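Long-range contacts in DUF3992 domain-containing protein (PDB 7A02), which is a subunit of the disulfide-linked pili that form appendages on Bacillus cereus endospores, its biological role being unknown: residues 60-65 / 75-80; 31-36 / 94-99; 50-55 / 82-87; 44-49 / 88-93; 24-29 / 105-110. All blocks are in the same frame, centred on the assembly; numbering follows the deposited sequence.

Overall arrangement
From the N terminus on, five antiparallel contacts, two of them along the same strand pair, close loops one within another. Interaction 5 (24-29 with 105-110) is the outermost; within it lie interaction 2 (31-36 with 94-99), then interaction 4 (44-49 with 88-93), interaction 3 (50-55 with 82-87) and, at the middle, the hairpin of interaction 1 (60-65 with 75-80). None cross. This concentric pairing is that of a jelly roll. Interactions 3, 4 and 5 build one four-stranded sheet, interactions 1 and 2 the other, and apolar contacts between the sheets join interactions 5 and 2, and 1 and 3. Interactions 1, 3 and 4 also touch a second subunit of the fibre.

Interaction 1. Residues 60-65 / 75-80; sequences VTIVFY and ETIVVA
The beta hairpin of strands 60-66 and 72-79, the innermost hairpin along the chain of this jelly roll, pairs Val60 to Phe64 with Val79 to Glu75. The two strands run close to antiparallel (167° between the short axes). Val60 with Val79 and Ile62 with Ile77 exchange N-H...O bonds in both directions, and a fifth bond joins Phe64 N to Glu75 O at 2.9 Å. Between these rungs, CA-H groups also turn toward carbonyls, as Thr76 CA does to Ile62 O.

Side chains alternate along each strand. Val60, Ile62, Phe64, Glu75, Ile77 and Val79 share one face, and most of them pack on the opposing sheet, through Val53, Ala85 and Val89. Ile62 and Ile77 lie side by side and point the same way. The CG2 branch of Ile62, set between its backbone N and carbonyl carbon, touches Ile77 CB at 3.7 Å. Phe64 brings CD1 to within 3.6 Å of Glu75 CB, its ring 33° from the carboxylate plane, and meets the Phe87 ring edge-to-face. Strand 72-79 is outermost in its sheet within this chain, and Glu75 and Ile77 also pack on Asp39 and Ala38 of a second subunit. On the other flank, strand 60-66 is bonded to strand 94-98.

The other face carries Thr61, Val63, Thr76 and Val78. The methyls of Thr61 and Thr76 approach diagonally, CG2 to CG2 at 4.0 Å, while Thr76 OG1 sits beside both methyls of Val63, 3.5 Å from CG1 and 3.6 Å from CG2.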
# COMPACT_ATOMS: atom_id res chain seq x y z
N VAL A 60 -1.30 -54.61 -30.64
CA VAL A 60 -2.39 -54.33 -29.72
C VAL A 60 -2.73 -52.86 -29.82
O VAL A 60 -1.84 -52.01 -29.83
CB VAL A 60 -2.01 -54.72 -28.28
CG1 VAL A 60 -3.15 -54.41 -27.34
CG2 VAL A 60 -1.65 -56.18 -28.21
N THR A 61 -4.02 -52.55 -29.91
CA THR A 61 -4.50 -51.19 -30.11
C THR A 61 -5.18 -50.68 -28.84
O THR A 61 -6.11 -51.32 -28.34
CB THR A 61 -5.47 -51.12 -31.28
OG1 THR A 61 -4.78 -51.48 -32.49
CG2 THR A 61 -6.01 -49.71 -31.43
N ILE A 62 -4.72 -49.54 -28.35
CA ILE A 62 -5.28 -48.89 -27.17
C ILE A 62 -6.00 -47.63 -27.61
O ILE A 62 -5.47 -46.86 -28.43
CB ILE A 62 -4.20 -48.59 -26.11
CG1 ILE A 62 -4.84 -48.15 -24.80
CG2 ILE A 62 -3.19 -47.58 -26.61
CD1 ILE A 62 -3.89 -48.14 -23.65
N VAL A 63 -7.22 -47.43 -27.12
CA VAL A 63 -8.05 -46.30 -27.51
C VAL A 63 -8.61 -45.63 -26.26
O VAL A 63 -9.15 -46.31 -25.38
CB VAL A 63 -9.20 -46.72 -28.44
CG1 VAL A 63 -9.97 -45.51 -28.89
CG2 VAL A 63 -8.66 -47.46 -29.64
N PHE A 64 -8.48 -44.31 -26.19
CA PHE A 64 -9.08 -43.50 -25.13
C PHE A 64 -10.37 -42.88 -25.65
O PHE A 64 -10.39 -42.29 -26.73
CB PHE A 64 -8.13 -42.39 -24.68
CG PHE A 64 -6.83 -42.88 -24.13
CD1 PHE A 64 -5.81 -43.28 -24.96
CD2 PHE A 64 -6.61 -42.90 -22.77
CE1 PHE A 64 -4.62 -43.72 -24.45
CE2 PHE A 64 -5.42 -43.34 -22.26
CZ PHE A 64 -4.42 -43.75 -23.10
N TYR A 65 -11.44 -43.01 -24.88
CA TYR A 65 -12.76 -42.56 -25.29
C TYR A 65 -13.28 -41.50 -24.33
O TYR A 65 -13.21 -41.67 -23.11
CB TYR A 65 -13.76 -43.71 -25.33
CG TYR A 65 -13.57 -44.64 -26.49
CD1 TYR A 65 -13.78 -44.21 -27.79
CD2 TYR A 65 -13.19 -45.95 -26.30
CE1 TYR A 65 -13.61 -45.05 -28.85
CE2 TYR A 65 -13.02 -46.80 -27.35
CZ TYR A 65 -13.23 -46.35 -28.63
OH TYR A 65 -13.06 -47.20 -29.69
N GLU A 75 -7.67 -40.40 -28.47
CA GLU A 75 -6.32 -40.90 -28.66
C GLU A 75 -6.37 -42.37 -29.04
O GLU A 75 -7.22 -43.12 -28.54
CB GLU A 75 -5.48 -40.72 -27.40
CG GLU A 75 -4.76 -39.41 -27.33
CD GLU A 75 -3.47 -39.44 -28.09
OE1 GLU A 75 -3.38 -38.78 -29.15
OE2 GLU A 75 -2.53 -40.12 -27.64
N THR A 76 -5.43 -42.79 -29.89
CA THR A 76 -5.34 -44.17 -30.33
C THR A 76 -3.88 -44.50 -30.63
O THR A 76 -3.23 -43.76 -31.38
CB THR A 76 -6.19 -44.42 -31.57
OG1 THR A 76 -7.58 -44.44 -31.20
CG2 THR A 76 -5.83 -45.75 -32.21
N ILE A 77 -3.38 -45.59 -30.06
CA ILE A 77 -1.99 -46.00 -30.25
C ILE A 77 -1.96 -47.49 -30.58
O ILE A 77 -2.72 -48.28 -30.02
CB ILE A 77 -1.13 -45.71 -29.00
CG1 ILE A 77 -1.09 -44.22 -28.71
CG2 ILE A 77 0.28 -46.19 -29.20
CD1 ILE A 77 -0.49 -43.89 -27.37
N VAL A 78 -1.07 -47.87 -31.50
CA VAL A 78 -0.89 -49.26 -31.90
C VAL A 78 0.52 -49.68 -31.51
O VAL A 78 1.50 -49.05 -31.93
CB VAL A 78 -1.12 -49.46 -33.40
CG1 VAL A 78 -0.51 -50.76 -33.86
CG2 VAL A 78 -2.59 -49.43 -33.71
N VAL A 79 0.63 -50.74 -30.71
CA VAL A 79 1.90 -51.16 -30.12
C VAL A 79 2.22 -52.57 -30.60
O VAL A 79 1.37 -53.46 -30.54
CB VAL A 79 1.84 -51.12 -28.58
CG1 VAL A 79 3.10 -51.69 -27.99
CG2 VAL A 79 1.62 -49.71 -28.11
N ALA A 80 3.45 -52.77 -31.07
CA ALA A 80 3.89 -54.08 -31.50
C ALA A 80 4.34 -54.91 -30.30
O ALA A 80 4.56 -54.39 -29.20
CB ALA A 80 5.03 -53.96 -32.51

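Interaction 2. Residues 31-36 / 94-99; sequences ATAAII and TVTILG
Ala31 starts this pairing loosely: its CA turns a C-H toward Gly99 O, and no conventional hydrogen bond holds it to 94-99. At Thr32 the backbone is what touches, since the CD1 branch of Leu98 lies against Thr32 C and reaches on to Ala33 N at 3.6 Å. Ala33 contributes a CA-H contact to Ile97 O. Regular pairing begins at Ala34, which gives its N-H to Ile97 O at 2.9 Å and receives Ile97 N on its own O.

Ile35 then points to the other face, where its CD1 meets the methyl of Thr96 (CD1 to CG2 3.6 Å). Ile36 ends the walk with an almost straight bond, N to Val95 O at an N-H...O angle of 179°. Its CG2 branch touches Val95 CB at 3.6 Å. CG1 stands anti to the backbone N (chi1 -177°) and carries CD1 on to Ile97 CG2 at 3.9 Å, the two isoleucines crossing at about a right angle.

Ile36 and Ile97 both pack on Trp27 of the facing sheet. The short segments 34-36 and 94-98 run at 130° to each other, a strongly twisted antiparallel pair that forms one flank of the second sheet of a jelly roll.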
# COMPACT_ATOMS: atom_id res chain seq x y z
N ALA A 31 -10.01 -60.98 -28.82
CA ALA A 31 -10.28 -60.34 -30.11
C ALA A 31 -11.57 -59.55 -30.10
O ALA A 31 -12.37 -59.63 -31.04
CB ALA A 31 -10.29 -61.39 -31.22
N THR A 32 -11.77 -58.75 -29.06
CA THR A 32 -12.86 -57.79 -28.94
C THR A 32 -12.36 -56.66 -28.06
O THR A 32 -11.41 -56.83 -27.29
CB THR A 32 -14.13 -58.39 -28.33
OG1 THR A 32 -13.81 -59.05 -27.10
CG2 THR A 32 -14.81 -59.37 -29.27
N ALA A 33 -12.99 -55.50 -28.18
CA ALA A 33 -12.61 -54.38 -27.34
C ALA A 33 -12.90 -54.71 -25.89
O ALA A 33 -14.01 -55.15 -25.55
CB ALA A 33 -13.35 -53.12 -27.76
N ALA A 34 -11.91 -54.52 -25.02
CA ALA A 34 -12.06 -54.81 -23.60
C ALA A 34 -11.77 -53.55 -22.80
O ALA A 34 -10.78 -52.87 -23.05
CB ALA A 34 -11.12 -55.93 -23.18
N ILE A 35 -12.65 -53.26 -21.84
CA ILE A 35 -12.47 -52.09 -20.99
C ILE A 35 -11.34 -52.35 -20.01
O ILE A 35 -11.35 -53.34 -19.28
CB ILE A 35 -13.77 -51.76 -20.25
CG1 ILE A 35 -14.93 -51.62 -21.23
CG2 ILE A 35 -13.62 -50.49 -19.45
CD1 ILE A 35 -14.89 -50.36 -22.03
N ILE A 36 -10.38 -51.44 -19.97
CA ILE A 36 -9.21 -51.58 -19.11
C ILE A 36 -9.17 -50.50 -18.03
O ILE A 36 -8.45 -50.67 -17.04
CB ILE A 36 -7.91 -51.57 -19.94
CG1 ILE A 36 -6.67 -51.78 -19.10
CG2 ILE A 36 -7.76 -50.27 -20.65
CD1 ILE A 36 -5.43 -51.87 -19.93
N THR A 94 -13.17 -43.56 -20.84
CA THR A 94 -12.83 -44.97 -20.74
C THR A 94 -11.59 -45.24 -21.57
O THR A 94 -11.18 -44.43 -22.40
CB THR A 94 -13.97 -45.88 -21.22
OG1 THR A 94 -14.30 -45.55 -22.58
CG2 THR A 94 -15.20 -45.71 -20.36
N VAL A 95 -10.98 -46.40 -21.33
CA VAL A 95 -9.87 -46.88 -22.14
C VAL A 95 -10.16 -48.32 -22.53
O VAL A 95 -10.61 -49.12 -21.69
CB VAL A 95 -8.52 -46.79 -21.40
CG1 VAL A 95 -7.39 -47.06 -22.35
CG2 VAL A 95 -8.35 -45.43 -20.77
N THR A 96 -9.93 -48.66 -23.79
CA THR A 96 -10.15 -50.02 -24.26
C THR A 96 -8.92 -50.54 -24.98
O THR A 96 -8.19 -49.78 -25.62
CB THR A 96 -11.35 -50.14 -25.20
OG1 THR A 96 -11.03 -49.54 -26.46
CG2 THR A 96 -12.56 -49.46 -24.62
N ILE A 97 -8.72 -51.85 -24.88
CA ILE A 97 -7.64 -52.53 -25.59
C ILE A 97 -8.23 -53.58 -26.52
O ILE A 97 -9.24 -54.23 -26.21
CB ILE A 97 -6.61 -53.16 -24.62
CG1 ILE A 97 -7.28 -54.22 -23.74
CG2 ILE A 97 -5.94 -52.11 -23.78
CD1 ILE A 97 -6.30 -55.03 -22.95
N LEU A 98 -7.59 -53.73 -27.67
CA LEU A 98 -8.01 -54.67 -28.71
C LEU A 98 -6.79 -55.44 -29.17
O LEU A 98 -5.76 -54.85 -29.48
CB LEU A 98 -8.65 -53.93 -29.88
CG LEU A 98 -9.18 -54.81 -31.01
CD1 LEU A 98 -10.29 -55.69 -30.50
CD2 LEU A 98 -9.67 -53.96 -32.15
N GLY A 99 -6.92 -56.76 -29.24
CA GLY A 99 -5.83 -57.61 -29.68
C GLY A 99 -6.32 -58.73 -30.58
O GLY A 99 -7.52 -58.98 -30.70

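Interaction 3. Residues 50-55 / 82-87; sequences YLKVDT and GSSASF
Tyr50 to Lys52 pair in antiparallel register with Ser86 to Ser84, an edge pairing at the rim of the jelly-roll sheet, where 84-87 belongs to the outermost strand within this chain. Leu51 and Ala85 form the hydrogen-bonded pair, Leu51 N to Ala85 O at 2.9 Å and Ala85 N back to Leu51 O. Toward Gly82, where the second segment is loop, the bonding slackens: Val53 N to Ser83 O is weak at 3.3 Å, though Gly82 N reaches Val53 O at 3.1 Å. The positive phi of Gly82 (87°) suits a glycine.

Ser84 OG touches the aliphatic part of Lys52, 3.4 Å from both CB and CG. The lysine chain then bends at chi3 and chi4, and NZ makes a salt bridge with Glu107. Phe87 brings CE2 to 4.0 Å from Tyr50 N.

Thr105 faces both Asp54 and Thr55, a classic beta bulge. Inside the domain, Leu51 and Val53 cover Trp27, Leu51 also touches Phe108, and Phe87 packs on Met110. At the outer flank Gly82 O accepts from Thr28 OG1 of a second subunit, while Ser86 and Phe87 pair in parallel with a strand of that subunit, continuing the sheet beyond strand 84-90.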
# COMPACT_ATOMS: atom_id res chain seq x y z
N TYR A 50 2.32 -45.71 -19.43
CA TYR A 50 2.82 -46.50 -20.54
C TYR A 50 2.01 -47.78 -20.67
O TYR A 50 1.32 -48.20 -19.74
CB TYR A 50 4.30 -46.86 -20.37
CG TYR A 50 4.61 -47.73 -19.18
CD1 TYR A 50 5.10 -47.20 -18.01
CD2 TYR A 50 4.42 -49.10 -19.23
CE1 TYR A 50 5.38 -47.98 -16.93
CE2 TYR A 50 4.69 -49.90 -18.15
CZ TYR A 50 5.17 -49.33 -17.01
OH TYR A 50 5.45 -50.12 -15.92
N LEU A 51 2.10 -48.38 -21.84
CA LEU A 51 1.56 -49.71 -22.11
C LEU A 51 2.68 -50.56 -22.69
O LEU A 51 3.37 -50.12 -23.62
CB LEU A 51 0.39 -49.66 -23.09
CG LEU A 51 -0.25 -51.01 -23.38
CD1 LEU A 51 -1.35 -51.28 -22.39
CD2 LEU A 51 -0.78 -51.06 -24.78
N LYS A 52 2.86 -51.75 -22.14
CA LYS A 52 3.88 -52.69 -22.58
C LYS A 52 3.20 -53.98 -23.02
O LYS A 52 2.43 -54.57 -22.26
CB LYS A 52 4.88 -52.99 -21.46
CG LYS A 52 5.87 -54.07 -21.83
CD LYS A 52 7.10 -54.08 -20.94
CE LYS A 52 6.80 -53.86 -19.47
NZ LYS A 52 5.61 -54.63 -19.00
N VAL A 53 3.50 -54.42 -24.23
CA VAL A 53 2.97 -55.67 -24.77
C VAL A 53 4.04 -56.72 -24.57
O VAL A 53 5.10 -56.68 -25.21
CB VAL A 53 2.57 -55.53 -26.24
CG1 VAL A 53 2.19 -56.88 -26.79
CG2 VAL A 53 1.42 -54.58 -26.37
N ASP A 54 3.77 -57.68 -23.69
CA ASP A 54 4.79 -58.63 -23.27
C ASP A 54 4.84 -59.85 -24.18
O ASP A 54 5.87 -60.12 -24.80
CB ASP A 54 4.53 -59.06 -21.82
CG ASP A 54 5.73 -59.72 -21.19
OD1 ASP A 54 6.76 -59.05 -21.02
OD2 ASP A 54 5.64 -60.93 -20.87
N THR A 55 3.74 -60.59 -24.28
CA THR A 55 3.73 -61.80 -25.09
C THR A 55 2.51 -61.83 -25.98
O THR A 55 1.49 -61.19 -25.71
CB THR A 55 3.76 -63.07 -24.24
OG1 THR A 55 2.57 -63.14 -23.45
CG2 THR A 55 4.97 -63.09 -23.32
N GLY A 82 6.67 -56.92 -27.84
CA GLY A 82 8.03 -56.73 -27.40
C GLY A 82 8.48 -55.30 -27.27
O GLY A 82 9.66 -55.06 -27.01
N SER A 83 7.58 -54.34 -27.44
CA SER A 83 7.89 -52.92 -27.32
C SER A 83 6.84 -52.25 -26.43
O SER A 83 5.90 -52.88 -25.97
CB SER A 83 7.96 -52.26 -28.69
OG SER A 83 8.29 -50.89 -28.58
N SER A 84 7.02 -50.95 -26.20
CA SER A 84 6.17 -50.20 -25.29
C SER A 84 5.81 -48.87 -25.92
O SER A 84 6.38 -48.46 -26.93
CB SER A 84 6.86 -49.98 -23.95
OG SER A 84 7.09 -51.21 -23.29
N ALA A 85 4.86 -48.18 -25.30
CA ALA A 85 4.49 -46.84 -25.75
C ALA A 85 3.90 -46.06 -24.59
O ALA A 85 3.08 -46.59 -23.85
CB ALA A 85 3.50 -46.90 -26.91
N SER A 86 4.30 -44.80 -24.46
CA SER A 86 3.87 -43.96 -23.35
C SER A 86 2.92 -42.87 -23.83
O SER A 86 2.73 -42.66 -25.03
CB SER A 86 5.08 -43.33 -22.65
OG SER A 86 5.86 -42.61 -23.58
N PHE A 87 2.30 -42.18 -22.88
CA PHE A 87 1.27 -41.20 -23.22
C PHE A 87 0.99 -40.28 -22.04
O PHE A 87 1.31 -40.60 -20.89
CB PHE A 87 -0.02 -41.89 -23.65
CG PHE A 87 -0.53 -42.88 -22.65
CD1 PHE A 87 -1.23 -42.46 -21.53
CD2 PHE A 87 -0.31 -44.23 -22.82
CE1 PHE A 87 -1.70 -43.36 -20.62
CE2 PHE A 87 -0.78 -45.13 -21.90
CZ PHE A 87 -1.47 -44.70 -20.80

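Interaction 4. Residues 44-49 / 88-93; sequences DIYASG and TVRRFD
Tyr46 and Arg90, a non-hydrogen-bonded pair, lie side by side and point the same way, and Arg90 CB sits over one face of the phenol ring, 3.9 Å from its centroid and displaced toward the rim. This CH-pi contact uses the aliphatic part of the arginine. From CG onward the chain extends alongside the ring, CD coming within 3.7 Å of Tyr46 OH, and the guanidinium stands 76° to the ring plane, so the two do not stack.

On the opposite side of the strands, Ala47 CB meets the edge of the Phe92 ring at CZ, 3.6 Å away, and Ile45 CG2 adds a longer touch at Phe92 CE1. Back on the face of Tyr46 and Arg90, Ser48 OG lies beside the Thr88 side chain, 3.3 Å from its CB.

The strands that carry these groups are held in register by backbone bonds: Ala47 N reaches Val89 O at 2.9 Å and Val89 N returns to Ala47 O, while Arg91 N to Ile45 O is only weak at 3.5 Å as the strand gives way to loop. A second subunit lies further out. The Tyr46 ring meets that of Tyr114 of this subunit, Ser48 OG bonds its Asp21, and a strand of it pairs in parallel with Thr88. Strand 84-90 is thus a jelly-roll edge strand whose sheet continues, in parallel pairing, into the second subunit.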
# COMPACT_ATOMS: atom_id res chain seq x y z
N ASP A 44 -12.03 -32.98 -15.31
CA ASP A 44 -10.71 -32.58 -14.81
C ASP A 44 -9.92 -33.84 -14.47
O ASP A 44 -9.97 -34.32 -13.34
CB ASP A 44 -10.83 -31.66 -13.61
CG ASP A 44 -11.69 -32.25 -12.52
OD1 ASP A 44 -12.58 -33.06 -12.84
OD2 ASP A 44 -11.46 -31.91 -11.34
N ILE A 45 -9.20 -34.37 -15.45
CA ILE A 45 -8.34 -35.52 -15.21
C ILE A 45 -7.17 -35.44 -16.17
O ILE A 45 -7.34 -35.11 -17.35
CB ILE A 45 -9.13 -36.84 -15.34
CG1 ILE A 45 -8.29 -38.01 -14.85
CG2 ILE A 45 -9.57 -37.07 -16.76
CD1 ILE A 45 -9.07 -39.26 -14.65
N TYR A 46 -5.98 -35.70 -15.65
CA TYR A 46 -4.76 -35.73 -16.44
C TYR A 46 -4.04 -37.02 -16.09
O TYR A 46 -3.78 -37.28 -14.92
CB TYR A 46 -3.88 -34.52 -16.15
CG TYR A 46 -4.41 -33.23 -16.72
CD1 TYR A 46 -5.46 -32.58 -16.12
CD2 TYR A 46 -3.83 -32.66 -17.84
CE1 TYR A 46 -5.95 -31.40 -16.63
CE2 TYR A 46 -4.31 -31.48 -18.35
CZ TYR A 46 -5.36 -30.86 -17.74
OH TYR A 46 -5.85 -29.68 -18.25
N ALA A 47 -3.72 -37.82 -17.10
CA ALA A 47 -3.14 -39.13 -16.85
C ALA A 47 -1.91 -39.34 -17.71
O ALA A 47 -1.94 -39.06 -18.91
CB ALA A 47 -4.15 -40.23 -17.11
N SER A 48 -0.85 -39.85 -17.11
CA SER A 48 0.37 -40.21 -17.80
C SER A 48 0.70 -41.66 -17.51
O SER A 48 0.38 -42.17 -16.44
CB SER A 48 1.55 -39.33 -17.38
OG SER A 48 1.32 -37.98 -17.71
N GLY A 49 1.33 -42.33 -18.47
CA GLY A 49 1.70 -43.71 -18.24
C GLY A 49 2.27 -44.38 -19.47
O GLY A 49 2.65 -43.71 -20.43
N THR A 88 0.35 -39.15 -22.35
CA THR A 88 -0.36 -38.32 -21.38
C THR A 88 -1.59 -37.72 -22.06
O THR A 88 -1.50 -37.25 -23.19
CB THR A 88 0.53 -37.21 -20.80
OG1 THR A 88 -0.26 -36.37 -19.95
CG2 THR A 88 1.09 -36.36 -21.89
N VAL A 89 -2.73 -37.77 -21.37
CA VAL A 89 -4.02 -37.47 -21.96
C VAL A 89 -4.90 -36.78 -20.91
O VAL A 89 -4.76 -37.01 -19.71
CB VAL A 89 -4.71 -38.75 -22.49
CG1 VAL A 89 -6.09 -38.48 -23.00
CG2 VAL A 89 -3.89 -39.37 -23.60
N ARG A 90 -5.79 -35.91 -21.38
CA ARG A 90 -6.79 -35.28 -20.52
C ARG A 90 -8.17 -35.45 -21.13
O ARG A 90 -8.31 -35.72 -22.32
CB ARG A 90 -6.54 -33.79 -20.33
CG ARG A 90 -6.65 -33.02 -21.60
CD ARG A 90 -6.63 -31.55 -21.32
NE ARG A 90 -6.86 -30.79 -22.54
CZ ARG A 90 -6.11 -29.78 -22.96
NH1 ARG A 90 -5.08 -29.37 -22.24
NH2 ARG A 90 -6.42 -29.17 -24.09
N ARG A 91 -9.19 -35.24 -20.30
CA ARG A 91 -10.59 -35.41 -20.68
C ARG A 91 -10.83 -36.69 -21.48
O ARG A 91 -11.09 -36.67 -22.68
CB ARG A 91 -11.15 -34.20 -21.44
CG ARG A 91 -11.75 -33.12 -20.56
CD ARG A 91 -11.54 -31.70 -21.06
NE ARG A 91 -10.19 -31.16 -20.98
CZ ARG A 91 -9.95 -29.85 -21.00
NH1 ARG A 91 -8.72 -29.38 -20.92
NH2 ARG A 91 -10.97 -29.00 -21.11
N PHE A 92 -10.75 -37.81 -20.78
CA PHE A 92 -11.17 -39.09 -21.33
C PHE A 92 -12.04 -39.80 -20.31
O PHE A 92 -11.96 -39.55 -19.11
CB PHE A 92 -9.97 -39.97 -21.71
CG PHE A 92 -9.07 -40.30 -20.56
CD1 PHE A 92 -8.06 -39.44 -20.19
CD2 PHE A 92 -9.23 -41.47 -19.87
CE1 PHE A 92 -7.24 -39.75 -19.15
CE2 PHE A 92 -8.41 -41.78 -18.82
CZ PHE A 92 -7.41 -40.91 -18.46
N ASP A 93 -12.87 -40.71 -20.80
CA ASP A 93 -13.86 -41.37 -19.96
C ASP A 93 -13.57 -42.86 -19.78
O ASP A 93 -13.70 -43.38 -18.68
CB ASP A 93 -15.25 -41.17 -20.57
CG ASP A 93 -16.36 -41.64 -19.66
OD1 ASP A 93 -16.08 -42.15 -18.57
OD2 ASP A 93 -17.54 -41.48 -20.05

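Interaction 5. Residues 24-29 / 105-110; sequences CIDWTA and TGEFCM
Trp27 lies flat against Gly106: the peptide of the glycine passes under one face of the indole, with Gly106 N 3.7 Å from the ring plane over its centre and Gly106 CA in a CH-pi contact, 4.0 Å from the centroid of the six-membered ring. The first torsion of Trp27 places CG between the backbone N and the carbonyl carbon (chi1 53°), with the indole lying over Gly106. Its NE1 donates a hydrogen bond to Glu107 O at 2.6 Å; that oxygen is close to the indole plane, yet the donor stands well above the carbonyl plane.

Phe108 CB meets the edge of that indole at Trp27 CD1, 3.8 Å away. Ile25 runs beside Phe108, pointing the same way, and its CG1 comes to 3.9 Å from Phe108 CB. All three pack on Ile36 of the facing sheet.

On the other face, Asp26 and Glu107 also lie side by side, their carboxylates turned 83° to each other and Asp26 OD1 4.1 Å from Glu107 OE2. Glu107 OE1 is in a salt bridge with Lys52, which would be expected to ease the repulsion. Two reciprocal backbone pairs, Ile25 with Phe108 and Trp27 with Gly106, hold this register. First and last strands of the two-sheet body side by side, with an aromatic and aliphatic interior, make the characteristic closure of a jelly roll.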
# COMPACT_ATOMS: atom_id res chain seq x y z
N CYS A 24 -1.64 -49.93 -11.36
CA CYS A 24 -0.82 -50.88 -12.11
C CYS A 24 -1.67 -52.12 -12.30
O CYS A 24 -2.23 -52.61 -11.32
CB CYS A 24 0.42 -51.27 -11.32
SG CYS A 24 1.71 -50.08 -11.12
N ILE A 25 -1.73 -52.66 -13.52
CA ILE A 25 -2.43 -53.92 -13.73
C ILE A 25 -1.71 -54.74 -14.79
O ILE A 25 -0.87 -54.24 -15.54
CB ILE A 25 -3.91 -53.75 -14.14
CG1 ILE A 25 -4.03 -52.86 -15.36
CG2 ILE A 25 -4.74 -53.23 -13.00
CD1 ILE A 25 -5.35 -53.00 -16.04
N ASP A 26 -2.06 -56.02 -14.84
CA ASP A 26 -1.67 -56.94 -15.90
C ASP A 26 -2.92 -57.34 -16.67
O ASP A 26 -3.94 -57.66 -16.07
CB ASP A 26 -0.99 -58.18 -15.33
CG ASP A 26 0.27 -57.85 -14.58
OD1 ASP A 26 0.88 -56.80 -14.86
OD2 ASP A 26 0.66 -58.65 -13.70
N TRP A 27 -2.82 -57.33 -18.00
CA TRP A 27 -3.99 -57.53 -18.84
C TRP A 27 -3.74 -58.63 -19.86
O TRP A 27 -2.60 -58.87 -20.28
CB TRP A 27 -4.37 -56.26 -19.58
CG TRP A 27 -3.24 -55.66 -20.33
CD1 TRP A 27 -2.42 -54.68 -19.90
CD2 TRP A 27 -2.81 -56.00 -21.65
NE1 TRP A 27 -1.49 -54.38 -20.86
CE2 TRP A 27 -1.72 -55.18 -21.95
CE3 TRP A 27 -3.25 -56.91 -22.60
CZ2 TRP A 27 -1.05 -55.25 -23.16
CZ3 TRP A 27 -2.58 -56.97 -23.80
CH2 TRP A 27 -1.50 -56.15 -24.07
N THR A 28 -4.83 -59.29 -20.24
CA THR A 28 -4.88 -60.26 -21.32
C THR A 28 -5.94 -59.82 -22.32
O THR A 28 -7.07 -59.52 -21.93
CB THR A 28 -5.21 -61.65 -20.80
OG1 THR A 28 -4.39 -61.94 -19.66
CG2 THR A 28 -4.96 -62.69 -21.87
N ALA A 29 -5.58 -59.79 -23.60
CA ALA A 29 -6.42 -59.20 -24.63
C ALA A 29 -7.06 -60.28 -25.49
O ALA A 29 -6.37 -61.16 -26.00
CB ALA A 29 -5.61 -58.26 -25.51
N THR A 105 -0.63 -60.69 -23.79
CA THR A 105 -0.70 -60.20 -22.43
C THR A 105 0.44 -59.23 -22.16
O THR A 105 1.48 -59.27 -22.82
CB THR A 105 -0.65 -61.34 -21.41
OG1 THR A 105 -0.98 -60.83 -20.11
CG2 THR A 105 0.72 -61.95 -21.35
N GLY A 106 0.20 -58.36 -21.19
CA GLY A 106 1.16 -57.32 -20.88
C GLY A 106 0.77 -56.55 -19.64
O GLY A 106 -0.06 -57.00 -18.84
N GLU A 107 1.37 -55.38 -19.48
CA GLU A 107 1.20 -54.54 -18.30
C GLU A 107 0.55 -53.21 -18.66
O GLU A 107 0.42 -52.86 -19.84
CB GLU A 107 2.54 -54.28 -17.62
CG GLU A 107 3.08 -55.47 -16.86
CD GLU A 107 4.40 -55.17 -16.19
OE1 GLU A 107 5.45 -55.50 -16.79
OE2 GLU A 107 4.39 -54.61 -15.08
N PHE A 108 0.14 -52.47 -17.64
CA PHE A 108 -0.47 -51.16 -17.84
C PHE A 108 -0.32 -50.35 -16.56
O PHE A 108 -0.86 -50.73 -15.52
CB PHE A 108 -1.93 -51.31 -18.21
CG PHE A 108 -2.65 -50.01 -18.39
CD1 PHE A 108 -2.45 -49.25 -19.52
CD2 PHE A 108 -3.54 -49.56 -17.44
CE1 PHE A 108 -3.11 -48.06 -19.70
CE2 PHE A 108 -4.21 -48.37 -17.62
CZ PHE A 108 -3.99 -47.63 -18.74
N CYS A 109 0.41 -49.24 -16.64
CA CYS A 109 0.67 -48.36 -15.50
C CYS A 109 0.18 -46.96 -15.81
O CYS A 109 0.34 -46.48 -16.93
CB CYS A 109 2.16 -48.33 -15.17
SG CYS A 109 2.66 -46.97 -14.10
N MET A 110 -0.40 -46.29 -14.81
CA MET A 110 -0.94 -44.96 -15.05
C MET A 110 -0.98 -44.16 -13.76
O MET A 110 -1.45 -44.65 -12.73
CB MET A 110 -2.34 -45.05 -15.65
CG MET A 110 -3.08 -43.74 -15.70
SD MET A 110 -4.77 -43.92 -16.27
CE MET A 110 -4.49 -44.22 -18.00